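Local structure of enoyl-[acyl-carrier-protein] reductase [FMN] (Thermotoga maritima, 5GVJ) at residues V3-T8 with E14-M19; T27-A32 with R61-K66; G41-G46 with K55-L60; P92-G97 with R106-N111; G99-Y104 with V115-A120. The protein probably reduces enoyl-[acyl-carrier-protein] substrates with NADH, as an FMN-dependent flavoenzyme of the nitronate monooxygenase family. The protein carries 1 engineered substitution. All coordinates share one frame; numbering follows the deposited sequence.

Interaction 1: residues V3-T8 with E14-M19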
# COMPACT_ATOMS: atom_id res chain seq x y z
N VAL A 3 -1.11 -15.81 17.79
CA VAL A 3 -1.06 -14.45 18.27
C VAL A 3 -2.47 -14.04 18.66
O VAL A 3 -3.45 -14.45 18.03
CB VAL A 3 -0.43 -13.49 17.23
CG1 VAL A 3 0.47 -14.27 16.28
CG2 VAL A 3 -1.48 -12.69 16.47
N ARG A 4 -2.58 -13.28 19.74
CA ARG A 4 -3.86 -12.84 20.27
C ARG A 4 -4.01 -11.35 20.02
O ARG A 4 -3.06 -10.59 20.22
CB ARG A 4 -3.95 -13.15 21.76
CG ARG A 4 -5.31 -12.91 22.37
CD ARG A 4 -5.32 -13.28 23.85
NE ARG A 4 -6.62 -12.99 24.45
CZ ARG A 4 -7.01 -13.43 25.64
NH1 ARG A 4 -6.19 -14.18 26.37
NH2 ARG A 4 -8.22 -13.13 26.09
N THR A 5 -5.17 -10.92 19.53
CA THR A 5 -5.42 -9.49 19.31
C THR A 5 -6.83 -9.16 19.78
O THR A 5 -7.63 -10.04 20.08
CB THR A 5 -5.27 -9.09 17.84
OG1 THR A 5 -6.45 -9.45 17.12
CG2 THR A 5 -4.05 -9.77 17.18
N ARG A 6 -7.15 -7.86 19.80
CA ARG A 6 -8.54 -7.49 20.09
C ARG A 6 -9.51 -8.17 19.14
O ARG A 6 -10.67 -8.41 19.50
CB ARG A 6 -8.72 -5.97 20.03
CG ARG A 6 -7.98 -5.20 21.11
CD ARG A 6 -7.79 -3.74 20.69
NE ARG A 6 -8.99 -2.96 20.83
CZ ARG A 6 -9.28 -1.86 20.14
NH1 ARG A 6 -8.48 -1.39 19.17
NH2 ARG A 6 -10.41 -1.25 20.41
N VAL A 7 -9.08 -8.48 17.91
CA VAL A 7 -10.01 -9.06 16.95
C VAL A 7 -10.27 -10.52 17.27
O VAL A 7 -11.42 -10.98 17.20
CB VAL A 7 -9.51 -8.87 15.51
CG1 VAL A 7 -10.39 -9.66 14.54
CG2 VAL A 7 -9.52 -7.39 15.14
N THR A 8 -9.24 -11.28 17.64
CA THR A 8 -9.52 -12.67 18.02
C THR A 8 -10.38 -12.72 19.28
O THR A 8 -11.22 -13.63 19.43
CB THR A 8 -8.23 -13.47 18.20
OG1 THR A 8 -7.47 -12.95 19.30
CG2 THR A 8 -7.39 -13.41 16.94
N GLU A 14 -9.43 -18.14 16.87
CA GLU A 14 -8.07 -18.42 17.28
C GLU A 14 -7.07 -17.51 16.57
O GLU A 14 -6.08 -17.09 17.17
CB GLU A 14 -7.76 -19.90 17.00
CG GLU A 14 -6.40 -20.37 17.44
CD GLU A 14 -6.18 -21.86 17.19
OE1 GLU A 14 -7.03 -22.50 16.53
OE2 GLU A 14 -5.15 -22.39 17.66
N HIS A 15 -7.29 -17.21 15.28
CA HIS A 15 -6.29 -16.48 14.53
C HIS A 15 -6.88 -15.19 13.97
O HIS A 15 -8.04 -15.18 13.55
CB HIS A 15 -5.71 -17.30 13.36
CG HIS A 15 -5.31 -18.69 13.73
ND1 HIS A 15 -4.32 -18.96 14.65
CD2 HIS A 15 -5.77 -19.89 13.30
CE1 HIS A 15 -4.18 -20.27 14.77
NE2 HIS A 15 -5.05 -20.86 13.96
N PRO A 16 -6.09 -14.10 13.92
CA PRO A 16 -6.61 -12.80 13.45
C PRO A 16 -6.59 -12.70 11.92
O PRO A 16 -5.99 -11.79 11.34
CB PRO A 16 -5.63 -11.82 14.11
CG PRO A 16 -4.30 -12.59 14.03
CD PRO A 16 -4.69 -14.02 14.35
N ILE A 17 -7.24 -13.66 11.27
CA ILE A 17 -7.16 -13.85 9.83
C ILE A 17 -8.57 -14.07 9.29
O ILE A 17 -9.26 -15.00 9.74
CB ILE A 17 -6.24 -15.03 9.47
CG1 ILE A 17 -4.81 -14.74 9.97
CG2 ILE A 17 -6.25 -15.29 7.98
CD1 ILE A 17 -3.84 -15.93 9.80
N LEU A 18 -9.01 -13.22 8.36
CA LEU A 18 -10.30 -13.39 7.69
C LEU A 18 -10.07 -13.72 6.22
O LEU A 18 -9.09 -13.28 5.62
CB LEU A 18 -11.18 -12.12 7.76
CG LEU A 18 -11.34 -11.22 8.99
CD1 LEU A 18 -12.58 -10.31 8.81
CD2 LEU A 18 -11.37 -11.96 10.30
N MET A 19 -10.98 -14.51 5.64
CA MET A 19 -11.05 -14.66 4.20
C MET A 19 -11.91 -13.53 3.63
O MET A 19 -12.49 -12.73 4.37
CB MET A 19 -11.61 -16.04 3.80
CG MET A 19 -13.10 -16.19 3.97
SD MET A 19 -13.75 -17.82 3.46
CE MET A 19 -14.48 -17.42 1.88
O HOH W 1 -3.16 -16.77 16.18

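Interaction 2: residues T27-A32 with R61-K66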
# COMPACT_ATOMS: atom_id res chain seq x y z
N THR A 27 -17.96 -19.37 -0.82
CA THR A 27 -18.87 -20.49 -0.64
C THR A 27 -18.81 -21.02 0.79
O THR A 27 -17.81 -20.85 1.49
CB THR A 27 -18.51 -21.64 -1.59
OG1 THR A 27 -17.18 -22.10 -1.30
CG2 THR A 27 -18.58 -21.20 -3.05
N PRO A 28 -19.88 -21.69 1.25
CA PRO A 28 -19.80 -22.37 2.56
C PRO A 28 -18.66 -23.35 2.66
O PRO A 28 -18.11 -23.54 3.75
CB PRO A 28 -21.16 -23.07 2.68
CG PRO A 28 -22.06 -22.32 1.77
CD PRO A 28 -21.22 -21.77 0.65
N THR A 29 -18.27 -23.99 1.55
CA THR A 29 -17.18 -24.96 1.62
C THR A 29 -15.86 -24.29 1.96
O THR A 29 -15.08 -24.80 2.78
CB THR A 29 -17.06 -25.73 0.30
OG1 THR A 29 -18.26 -26.47 0.06
CG2 THR A 29 -15.97 -26.73 0.44
N LEU A 30 -15.56 -23.16 1.32
CA LEU A 30 -14.32 -22.44 1.65
C LEU A 30 -14.43 -21.78 3.02
O LEU A 30 -13.48 -21.82 3.81
CB LEU A 30 -14.01 -21.40 0.57
CG LEU A 30 -12.77 -20.51 0.76
CD1 LEU A 30 -11.51 -21.31 1.15
CD2 LEU A 30 -12.51 -19.73 -0.51
N ALA A 31 -15.58 -21.19 3.32
CA ALA A 31 -15.77 -20.53 4.61
C ALA A 31 -15.65 -21.53 5.76
O ALA A 31 -15.02 -21.25 6.78
CB ALA A 31 -17.11 -19.82 4.64
N ALA A 32 -16.25 -22.71 5.61
CA ALA A 32 -16.17 -23.71 6.67
C ALA A 32 -14.73 -24.13 6.91
O ALA A 32 -14.32 -24.37 8.05
CB ALA A 32 -17.05 -24.91 6.34
N ARG A 61 -22.62 -24.85 8.91
CA ARG A 61 -22.73 -25.37 10.28
C ARG A 61 -22.73 -26.89 10.35
O ARG A 61 -22.44 -27.45 11.41
CB ARG A 61 -23.99 -24.81 10.94
CG ARG A 61 -23.82 -23.37 11.44
CD ARG A 61 -25.11 -22.81 12.01
NE ARG A 61 -24.86 -21.57 12.72
CZ ARG A 61 -25.74 -20.57 12.80
NH1 ARG A 61 -26.91 -20.66 12.18
NH2 ARG A 61 -25.42 -19.46 13.46
N GLN A 62 -23.06 -27.58 9.25
CA GLN A 62 -22.87 -29.02 9.22
C GLN A 62 -21.39 -29.40 9.26
O GLN A 62 -21.06 -30.51 9.71
CB GLN A 62 -23.53 -29.62 7.98
CG GLN A 62 -25.05 -29.46 8.00
CD GLN A 62 -25.70 -29.92 6.72
OE1 GLN A 62 -25.06 -30.51 5.85
NE2 GLN A 62 -27.00 -29.65 6.59
N LYS A 63 -20.50 -28.51 8.84
CA LYS A 63 -19.07 -28.79 8.85
C LYS A 63 -18.35 -28.26 10.09
O LYS A 63 -17.49 -28.96 10.63
CB LYS A 63 -18.41 -28.20 7.60
CG LYS A 63 -18.74 -28.93 6.30
CD LYS A 63 -18.19 -28.16 5.12
CE LYS A 63 -17.98 -29.04 3.89
NZ LYS A 63 -19.28 -29.42 3.29
N THR A 64 -18.66 -27.06 10.57
CA THR A 64 -17.92 -26.49 11.69
C THR A 64 -18.87 -25.82 12.68
O THR A 64 -19.88 -25.23 12.30
CB THR A 64 -16.88 -25.46 11.22
OG1 THR A 64 -16.16 -24.96 12.35
CG2 THR A 64 -17.58 -24.29 10.53
N ASP A 65 -18.49 -25.88 13.96
CA ASP A 65 -19.17 -25.18 15.03
C ASP A 65 -18.55 -23.81 15.33
O ASP A 65 -19.06 -23.09 16.20
CB ASP A 65 -19.15 -26.02 16.31
CG ASP A 65 -19.81 -27.38 16.14
OD1 ASP A 65 -20.80 -27.47 15.38
OD2 ASP A 65 -19.34 -28.35 16.77
N LYS A 66 -17.48 -23.44 14.65
CA LYS A 66 -16.71 -22.25 14.99
C LYS A 66 -17.30 -21.00 14.35
O LYS A 66 -18.10 -21.08 13.42
CB LYS A 66 -15.25 -22.44 14.55
CG LYS A 66 -14.59 -23.58 15.32
CD LYS A 66 -13.12 -23.74 14.99
CE LYS A 66 -12.60 -25.03 15.63
NZ LYS A 66 -11.13 -25.18 15.39

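Interaction 3: residues G41-G46 with K55-L60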
# COMPACT_ATOMS: atom_id res chain seq x y z
N GLY A 41 -14.02 -17.74 8.43
CA GLY A 41 -14.62 -17.96 7.13
C GLY A 41 -15.80 -17.03 6.94
O GLY A 41 -16.47 -16.63 7.89
N ILE A 42 -16.05 -16.66 5.69
CA ILE A 42 -17.08 -15.68 5.41
C ILE A 42 -17.85 -16.13 4.18
O ILE A 42 -17.25 -16.39 3.13
CB ILE A 42 -16.52 -14.26 5.21
CG1 ILE A 42 -15.99 -13.72 6.53
CG2 ILE A 42 -17.61 -13.35 4.66
CD1 ILE A 42 -15.23 -12.37 6.41
N ILE A 43 -19.16 -16.27 4.32
CA ILE A 43 -20.04 -16.60 3.21
C ILE A 43 -20.33 -15.32 2.44
O ILE A 43 -20.82 -14.34 3.01
CB ILE A 43 -21.34 -17.24 3.71
CG1 ILE A 43 -21.06 -18.60 4.36
CG2 ILE A 43 -22.34 -17.37 2.57
CD1 ILE A 43 -22.27 -19.17 5.13
N GLY A 44 -20.04 -15.32 1.14
CA GLY A 44 -20.35 -14.17 0.32
C GLY A 44 -21.77 -14.24 -0.23
O GLY A 44 -22.07 -15.11 -1.05
N SER A 45 -22.65 -13.36 0.23
CA SER A 45 -24.05 -13.42 -0.16
C SER A 45 -24.38 -12.49 -1.33
O SER A 45 -25.55 -12.34 -1.66
CB SER A 45 -24.95 -13.08 1.04
OG SER A 45 -24.98 -11.69 1.33
N GLY A 46 -23.36 -11.89 -1.95
CA GLY A 46 -23.60 -10.82 -2.91
C GLY A 46 -24.56 -11.21 -4.02
O GLY A 46 -25.34 -10.37 -4.49
N LYS A 55 -29.67 -21.77 3.21
CA LYS A 55 -29.04 -23.06 2.92
C LYS A 55 -27.54 -22.99 3.14
O LYS A 55 -26.95 -23.88 3.76
CB LYS A 55 -29.31 -23.50 1.48
CG LYS A 55 -30.69 -23.20 0.93
CD LYS A 55 -31.69 -24.30 1.15
CE LYS A 55 -32.62 -24.39 -0.05
NZ LYS A 55 -33.91 -23.66 0.19
N ALA A 56 -26.91 -21.91 2.64
CA ALA A 56 -25.47 -21.76 2.78
C ALA A 56 -25.07 -21.80 4.25
O ALA A 56 -24.11 -22.50 4.62
CB ALA A 56 -25.03 -20.44 2.13
N ILE A 57 -25.81 -21.09 5.10
CA ILE A 57 -25.49 -21.09 6.52
C ILE A 57 -25.63 -22.49 7.09
O ILE A 57 -24.78 -22.95 7.87
CB ILE A 57 -26.37 -20.08 7.27
CG1 ILE A 57 -26.05 -18.65 6.81
CG2 ILE A 57 -26.18 -20.22 8.77
CD1 ILE A 57 -27.05 -17.61 7.30
N SER A 58 -26.69 -23.19 6.70
CA SER A 58 -26.91 -24.55 7.20
C SER A 58 -25.77 -25.48 6.81
O SER A 58 -25.28 -26.26 7.65
CB SER A 58 -28.24 -25.09 6.68
OG SER A 58 -28.49 -26.36 7.26
N GLU A 59 -25.31 -25.41 5.57
CA GLU A 59 -24.26 -26.36 5.19
C GLU A 59 -22.92 -26.00 5.82
O GLU A 59 -22.13 -26.90 6.10
CB GLU A 59 -24.14 -26.49 3.68
CG GLU A 59 -24.12 -25.23 2.87
CD GLU A 59 -24.37 -25.53 1.40
OE1 GLU A 59 -25.47 -26.03 1.08
OE2 GLU A 59 -23.46 -25.30 0.58
N LEU A 60 -22.65 -24.71 6.08
CA LEU A 60 -21.44 -24.39 6.82
C LEU A 60 -21.48 -24.99 8.22
O LEU A 60 -20.49 -25.57 8.68
CB LEU A 60 -21.23 -22.86 6.89
CG LEU A 60 -19.98 -22.41 7.65
CD1 LEU A 60 -19.41 -21.13 7.06
CD2 LEU A 60 -20.26 -22.19 9.14

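Interaction 4: residues P92-G97 with R106-N111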
# COMPACT_ATOMS: atom_id res chain seq x y z
N PRO A 92 -22.91 -15.04 13.63
CA PRO A 92 -22.12 -14.34 14.65
C PRO A 92 -21.51 -13.04 14.17
O PRO A 92 -21.33 -12.13 14.99
CB PRO A 92 -21.02 -15.35 15.03
CG PRO A 92 -21.42 -16.63 14.41
CD PRO A 92 -22.31 -16.33 13.25
N VAL A 93 -21.19 -12.92 12.89
CA VAL A 93 -20.43 -11.79 12.35
C VAL A 93 -21.01 -11.42 10.99
O VAL A 93 -21.23 -12.30 10.15
CB VAL A 93 -18.93 -12.12 12.19
CG1 VAL A 93 -18.17 -10.88 11.69
CG2 VAL A 93 -18.34 -12.64 13.49
N VAL A 94 -21.27 -10.14 10.77
CA VAL A 94 -21.73 -9.67 9.46
C VAL A 94 -20.80 -8.55 8.99
O VAL A 94 -20.56 -7.59 9.73
CB VAL A 94 -23.20 -9.21 9.49
CG1 VAL A 94 -23.59 -8.60 8.14
CG2 VAL A 94 -24.10 -10.41 9.79
N THR A 95 -20.26 -8.71 7.79
CA THR A 95 -19.52 -7.65 7.11
C THR A 95 -20.42 -7.07 6.03
O THR A 95 -21.36 -7.71 5.57
CB THR A 95 -18.21 -8.15 6.48
OG1 THR A 95 -18.47 -9.03 5.38
CG2 THR A 95 -17.32 -8.86 7.50
N PHE A 96 -20.11 -5.83 5.65
CA PHE A 96 -20.87 -5.12 4.63
C PHE A 96 -19.93 -4.57 3.58
O PHE A 96 -18.79 -4.21 3.87
CB PHE A 96 -21.67 -3.95 5.22
CG PHE A 96 -22.87 -4.37 6.02
CD1 PHE A 96 -24.07 -4.66 5.39
CD2 PHE A 96 -22.81 -4.45 7.40
CE1 PHE A 96 -25.18 -5.04 6.12
CE2 PHE A 96 -23.91 -4.82 8.14
CZ PHE A 96 -25.10 -5.12 7.49
N GLY A 97 -20.42 -4.51 2.34
CA GLY A 97 -19.70 -3.83 1.28
C GLY A 97 -20.62 -2.89 0.52
O GLY A 97 -21.84 -3.01 0.56
N ARG A 106 -27.73 -1.22 14.20
CA ARG A 106 -28.38 -1.33 15.50
C ARG A 106 -29.14 -2.65 15.65
O ARG A 106 -29.01 -3.34 16.67
CB ARG A 106 -29.33 -0.16 15.72
CG ARG A 106 -30.16 -0.30 16.96
CD ARG A 106 -31.36 0.65 16.93
NE ARG A 106 -32.08 0.53 18.18
CZ ARG A 106 -32.72 1.55 18.73
NH1 ARG A 106 -32.71 2.75 18.14
NH2 ARG A 106 -33.38 1.39 19.88
N GLU A 107 -29.94 -3.02 14.65
CA GLU A 107 -30.73 -4.25 14.81
C GLU A 107 -29.83 -5.48 14.84
O GLU A 107 -30.12 -6.45 15.55
CB GLU A 107 -31.78 -4.37 13.71
CG GLU A 107 -31.24 -4.57 12.30
CD GLU A 107 -32.32 -4.44 11.25
OE1 GLU A 107 -33.31 -5.21 11.31
OE2 GLU A 107 -32.21 -3.53 10.38
N LEU A 108 -28.73 -5.45 14.09
CA LEU A 108 -27.77 -6.55 14.15
C LEU A 108 -27.14 -6.61 15.53
O LEU A 108 -27.07 -7.68 16.15
CB LEU A 108 -26.72 -6.38 13.06
CG LEU A 108 -27.22 -6.77 11.66
CD1 LEU A 108 -26.26 -6.31 10.58
CD2 LEU A 108 -27.44 -8.28 11.57
N LYS A 109 -26.69 -5.47 16.05
CA LYS A 109 -26.01 -5.47 17.34
C LYS A 109 -26.96 -5.80 18.48
O LYS A 109 -26.58 -6.52 19.41
CB LYS A 109 -25.36 -4.12 17.58
CG LYS A 109 -24.01 -4.01 16.94
CD LYS A 109 -23.35 -2.77 17.44
CE LYS A 109 -22.96 -2.93 18.90
NZ LYS A 109 -22.14 -1.78 19.35
N GLU A 110 -28.19 -5.28 18.44
CA GLU A 110 -29.15 -5.63 19.48
C GLU A 110 -29.36 -7.13 19.58
O GLU A 110 -29.64 -7.65 20.66
CB GLU A 110 -30.48 -4.91 19.23
CG GLU A 110 -30.36 -3.43 19.54
CD GLU A 110 -31.68 -2.70 19.54
OE1 GLU A 110 -32.68 -3.29 19.09
OE2 GLU A 110 -31.70 -1.54 19.99
N ASN A 111 -29.18 -7.86 18.48
CA ASN A 111 -29.37 -9.30 18.50
C ASN A 111 -28.06 -10.08 18.65
O ASN A 111 -28.05 -11.30 18.43
CB ASN A 111 -30.15 -9.72 17.26
CG ASN A 111 -31.63 -9.35 17.37
OD1 ASN A 111 -32.40 -10.06 18.01
ND2 ASN A 111 -32.02 -8.23 16.76

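Interaction 5: residues G99-Y104 with V115-A120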
# COMPACT_ATOMS: atom_id res chain seq x y z
N GLY A 99 -20.89 0.72 0.51
CA GLY A 99 -21.55 1.90 1.01
C GLY A 99 -21.61 1.92 2.52
O GLY A 99 -20.79 1.30 3.21
N ASN A 100 -22.60 2.64 3.03
CA ASN A 100 -22.73 2.92 4.45
C ASN A 100 -23.83 2.04 5.01
O ASN A 100 -25.00 2.22 4.63
CB ASN A 100 -23.06 4.39 4.66
CG ASN A 100 -23.04 4.79 6.12
OD1 ASN A 100 -23.18 3.96 7.01
ND2 ASN A 100 -22.86 6.09 6.36
N PRO A 101 -23.53 1.10 5.92
CA PRO A 101 -24.56 0.16 6.39
C PRO A 101 -25.19 0.59 7.70
O PRO A 101 -25.71 -0.24 8.45
CB PRO A 101 -23.78 -1.15 6.56
CG PRO A 101 -22.43 -0.66 7.06
CD PRO A 101 -22.20 0.73 6.45
N THR A 102 -25.12 1.89 8.00
CA THR A 102 -25.55 2.40 9.29
C THR A 102 -26.97 1.96 9.61
O THR A 102 -27.28 1.64 10.77
CB THR A 102 -25.45 3.93 9.30
OG1 THR A 102 -24.07 4.32 9.30
CG2 THR A 102 -26.15 4.51 10.53
N LYS A 103 -27.84 1.92 8.60
CA LYS A 103 -29.25 1.63 8.85
C LYS A 103 -29.47 0.24 9.44
O LYS A 103 -30.53 -0.02 10.02
CB LYS A 103 -30.05 1.76 7.55
CG LYS A 103 -29.83 0.61 6.56
CD LYS A 103 -30.43 0.92 5.19
CE LYS A 103 -31.92 1.20 5.28
NZ LYS A 103 -32.74 -0.02 5.62
N TYR A 104 -28.50 -0.67 9.30
CA TYR A 104 -28.67 -2.03 9.80
C TYR A 104 -27.91 -2.30 11.09
O TYR A 104 -28.16 -3.33 11.73
CB TYR A 104 -28.17 -3.05 8.77
CG TYR A 104 -28.88 -3.02 7.45
CD1 TYR A 104 -30.25 -3.20 7.36
CD2 TYR A 104 -28.16 -2.84 6.28
CE1 TYR A 104 -30.89 -3.19 6.15
CE2 TYR A 104 -28.78 -2.83 5.06
CZ TYR A 104 -30.15 -3.02 4.99
OH TYR A 104 -30.77 -3.02 3.76
N VAL A 115 -20.69 -6.49 13.98
CA VAL A 115 -20.89 -5.81 12.70
C VAL A 115 -19.58 -5.16 12.29
O VAL A 115 -19.01 -4.36 13.05
CB VAL A 115 -22.03 -4.78 12.79
CG1 VAL A 115 -22.23 -4.10 11.46
CG2 VAL A 115 -23.32 -5.48 13.26
N ILE A 116 -19.09 -5.50 11.10
CA ILE A 116 -17.80 -5.02 10.62
C ILE A 116 -17.94 -4.47 9.21
O ILE A 116 -17.75 -5.23 8.24
CB ILE A 116 -16.73 -6.13 10.67
CG1 ILE A 116 -16.67 -6.74 12.07
CG2 ILE A 116 -15.34 -5.55 10.32
CD1 ILE A 116 -15.65 -7.88 12.21
N PRO A 117 -18.26 -3.19 9.03
CA PRO A 117 -18.34 -2.62 7.68
C PRO A 117 -16.96 -2.57 7.02
O PRO A 117 -15.95 -2.39 7.69
CB PRO A 117 -18.87 -1.20 7.92
CG PRO A 117 -19.42 -1.19 9.31
CD PRO A 117 -18.58 -2.19 10.06
N VAL A 118 -16.95 -2.72 5.70
CA VAL A 118 -15.74 -2.49 4.91
C VAL A 118 -15.75 -1.03 4.46
O VAL A 118 -16.77 -0.53 3.98
CB VAL A 118 -15.67 -3.44 3.70
CG1 VAL A 118 -14.40 -3.23 2.89
CG2 VAL A 118 -15.76 -4.91 4.15
N VAL A 119 -14.64 -0.32 4.66
CA VAL A 119 -14.57 1.10 4.35
C VAL A 119 -13.34 1.35 3.49
O VAL A 119 -12.34 0.63 3.57
CB VAL A 119 -14.53 1.99 5.61
CG1 VAL A 119 -15.74 1.71 6.50
CG2 VAL A 119 -13.24 1.77 6.38
N ALA A 120 -13.43 2.36 2.63
CA ALA A 120 -12.29 2.81 1.84
C ALA A 120 -11.93 4.24 2.18
O ALA A 120 -11.15 4.88 1.47
CB ALA A 120 -12.58 2.65 0.34
O HOH W 2 -19.59 -1.10 4.32

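Interaction 1: residues V3-T8 with E14-M19
Pro-16 packs against Val-3, Thr-5 and Thr-8 directly ahead of strand 17-18, the first strand of the TIM-barrel fold. Its ring carries the contact. Pro-16 CB lies 3.7 Å from Thr-8 CG2, with OG1 and CG2 of Thr-5 slightly farther off. Pro-16 CG then meets Val-3 CG2 at 3.7 Å. Pro-16 CD turns back toward the chain, 3.8 Å from Thr-8 CG2. Val-3 and Thr-5 each cross the ring at about a right angle, while Phe-183 and Met-179 of helix 176-185 also pack on it. With chi1 at 65°, Thr-8 sets its methyl beside its own backbone N, and from there CG2 approaches Pro-16 N to 3.4 Å. Thr-5 is the N-cap of helix 6-11: its OG1 accepts from Val-7 N at 2.9 Å and weakly from Thr-8 N, and it also bonds to the carbonyl of Glu-188. The proline itself centres an inverse gamma turn. No direct hydrogen bond joins the segments, but one water spans them: it accepts from Val-3 N at 2.8 Å, donates to Glu-14 O at 3.1 Å, and lies in the imidazole plane of His-15, 2.9 Å from ND1.

Interaction 2: residues T27-A32 with R61-K66
Ala-32 CB is directed at the side chain of Lys-63, which passes over it as a shallow arch. Two of the lysine carbons come down on the methyl, with Ala-32 CB 3.8 Å from Lys-63 CB and 3.7 Å from Lys-63 CD, whereas CG between them stands farther off. The chain is nearly extended to CE and then bends (chi4 71°), which carries the ammonium group over the first turn of helix 28-36, where Lys-63 NZ is still 4.5 Å from Thr-29 OG1. The lysine thus packs through its hydrocarbon part. Thr-64 also points at helix 28-36 but divides its two branches: OG1 stands opposite the backbone N (chi1 -178°), and CG2 faces the helix, 4.1 Å from Ala-32 O. Thr-64 OG1 accepts from Lys-66 N at 3.1 Å, nearly straight (167°), an ST turn, and is also bonded to Glu-36 OE1. A valine here would remove that hydroxyl and would probably leave both Lys-66 N and the Glu-36 carboxylate without this partner, freeing the turn to shift. At its start, helix 28-36 is capped by Thr-27 OG1, which accepts from Leu-30 N at 3.3 Å. The contact joins two neighbouring outer helices of the barrel: Ala-31 and Ala-32 rest on Leu-60 of helix 50-63, Pro-28 covers Ala-56 and Glu-59, and Lys-66, just ahead of strand 68-73, donates through NZ to the carbonyl of Glu-36.

Interaction 3: residues G41-G46 with K55-L60
Ile-43 holds CG1 beside its backbone N (chi1 -66°) and runs on extended (chi2 169°), a shape that drives CD1 against Ala-56, Ile-57 and Leu-60 of helix 50-63. The pair is the first half of a beta-alpha-beta crossover of the TIM barrel, strand 41-44 followed by helix 50-63 and strand 68-73. The two short axes approach to 9.9 Å and run nearly antiparallel, at 155°. Each branch of the isoleucine has its own target. Ile-43 CG2 faces Ala-56 CB at 4.1 Å, while Ile-43 CD1 lies 4.0 Å from Leu-60 CD1 and 4.2 Å from Ile-57 CG1. Leu-60, its CG opposite the backbone N, meets Ile-43 at a slant rather than end on. Ala-31 of helix 28-36 touches both Ile-43 and Leu-60, and Phe-68 of the next strand covers Ile-57 and Leu-60, so the contact lies in the apolar layer between barrel strands and surrounding helices. Replacing Ile-43 by an alanine would probably open a gap between strand and helix and leave Leu-60 CD1 and Ile-57 CG1 without their shared neighbour. The closest approach is to the helix backbone: Ile-43 CD1 lies 3.8 Å from Ala-56 O, a carbonyl already taken by Leu-60 N at 3.0 Å.

Interaction 4: residues P92-G97 with R106-N111
Glu-110 OE2 is gripped by Arg-106 on the outer side of helix 102-110, whose inner side sends Leu-108 against Phe-96 and Val-94 of strand 93-97, the beta-alpha half of a beta-alpha-beta crossover in the TIM barrel. Arg-106 NE donates to Glu-110 OE2 at 2.8 Å in a salt bridge, with the nitrogen standing 57° out of the carboxylate plane, and NH2 adds a weak second bond. The helix ends close by: Asn-111 ND2 donates to Glu-107 O at 2.9 Å, nearly straight at 169° and close to the plane of its own amide, while Asn-111 N reaches the same carbonyl only weakly. Across to the strand the contact is apolar. Val-94 and Phe-96, two residues apart on the strand, both point at the helix, and the valine lies against the ring, its CG1 3.7 Å above the plane of Phe-96, toward the rim. Val-94 CG1 also approaches Leu-108 CD1, at 4.3 Å. Ile-87 of helix 79-88 and Val-115 of strand 114-119 pack on Leu-108 as well. Leu-108 holds CG beside its backbone N (chi1 -77°) and runs on extended toward Phe-96, which comes from the opposite direction. A single methyl does the touching: Leu-108 CD1 lies in the ring plane at the edge of Phe-96, 3.5 Å from CZ and 3.7 Å from CE2.

Interaction 5: residues G99-Y104 with V115-A120
Pro-101 and Pro-117 set their rings against each other at about a right angle, the one apolar contact between the two segments. The corner of the first ring does most of the touching: Pro-101 CG lies 3.7 Å from Pro-117 CB and 3.8 Å from Pro-117 CG, with Pro-101 CD a little farther off. Beside the rings the meeting is polar and goes through solvent. A water sits 2.9 Å from Gly-99 O and likewise 2.9 Å from Val-118 O, close enough to donate to either carbonyl, although more acceptors surround it than it has protons. The next shell fixes the loop that presents Pro-101. Asn-100 OD1 accepts from Thr-102 N at 3.0 Å, an Asx turn, with the donor tilted 32° from the carbonyl plane. Pro-101 O in turn accepts from Tyr-104 N at 2.9 Å, so the proline is held between this turn and the opening of helix 102-110. There Lys-103 sets CG between its backbone N and carbonyl carbon (chi1 74°), which lays the aliphatic chain over the next residue, Lys-103 CG 3.7 Å above the centre of the Tyr-104 ring. Farther out, Phe-96 and Leu-74 pack on Pro-101, and Val-128 and Ala-133 on Pro-117. On the strand, Val-118 turns its side chain to Glu-139, a residue that binds FMN in this protein. The contact sets the loop that leads from strand 93-97 into helix 102-110 against the next strand, 114-119, near the C-terminal ends of the barrel strands, where TIM-barrel enzymes carry their active sites.

Interactions 1, 3 and 4 are buried, whereas 2 and 5 reach the surface. Helix 50-63 serves both 2 and 3, whose centres are about 8 Å apart, and Ala-31 CB touches Leu-60 CD1 between them. Interactions 4 and 5 share helix 102-110 and neighbouring strands, joined by probable hydrogen bonds such as Val-94 O to Ile-116 N. Interaction 1 meets 2 and 3 through Met-19, which packs on Leu-30 and Gly-41. Strand-to-helix contacts 3 and 4 are purely apolar across the interface; the loop contacts 1 and 5 pair proline packing with a bridging water; and 2, between outer helices, relies on the aliphatic part of a lysine.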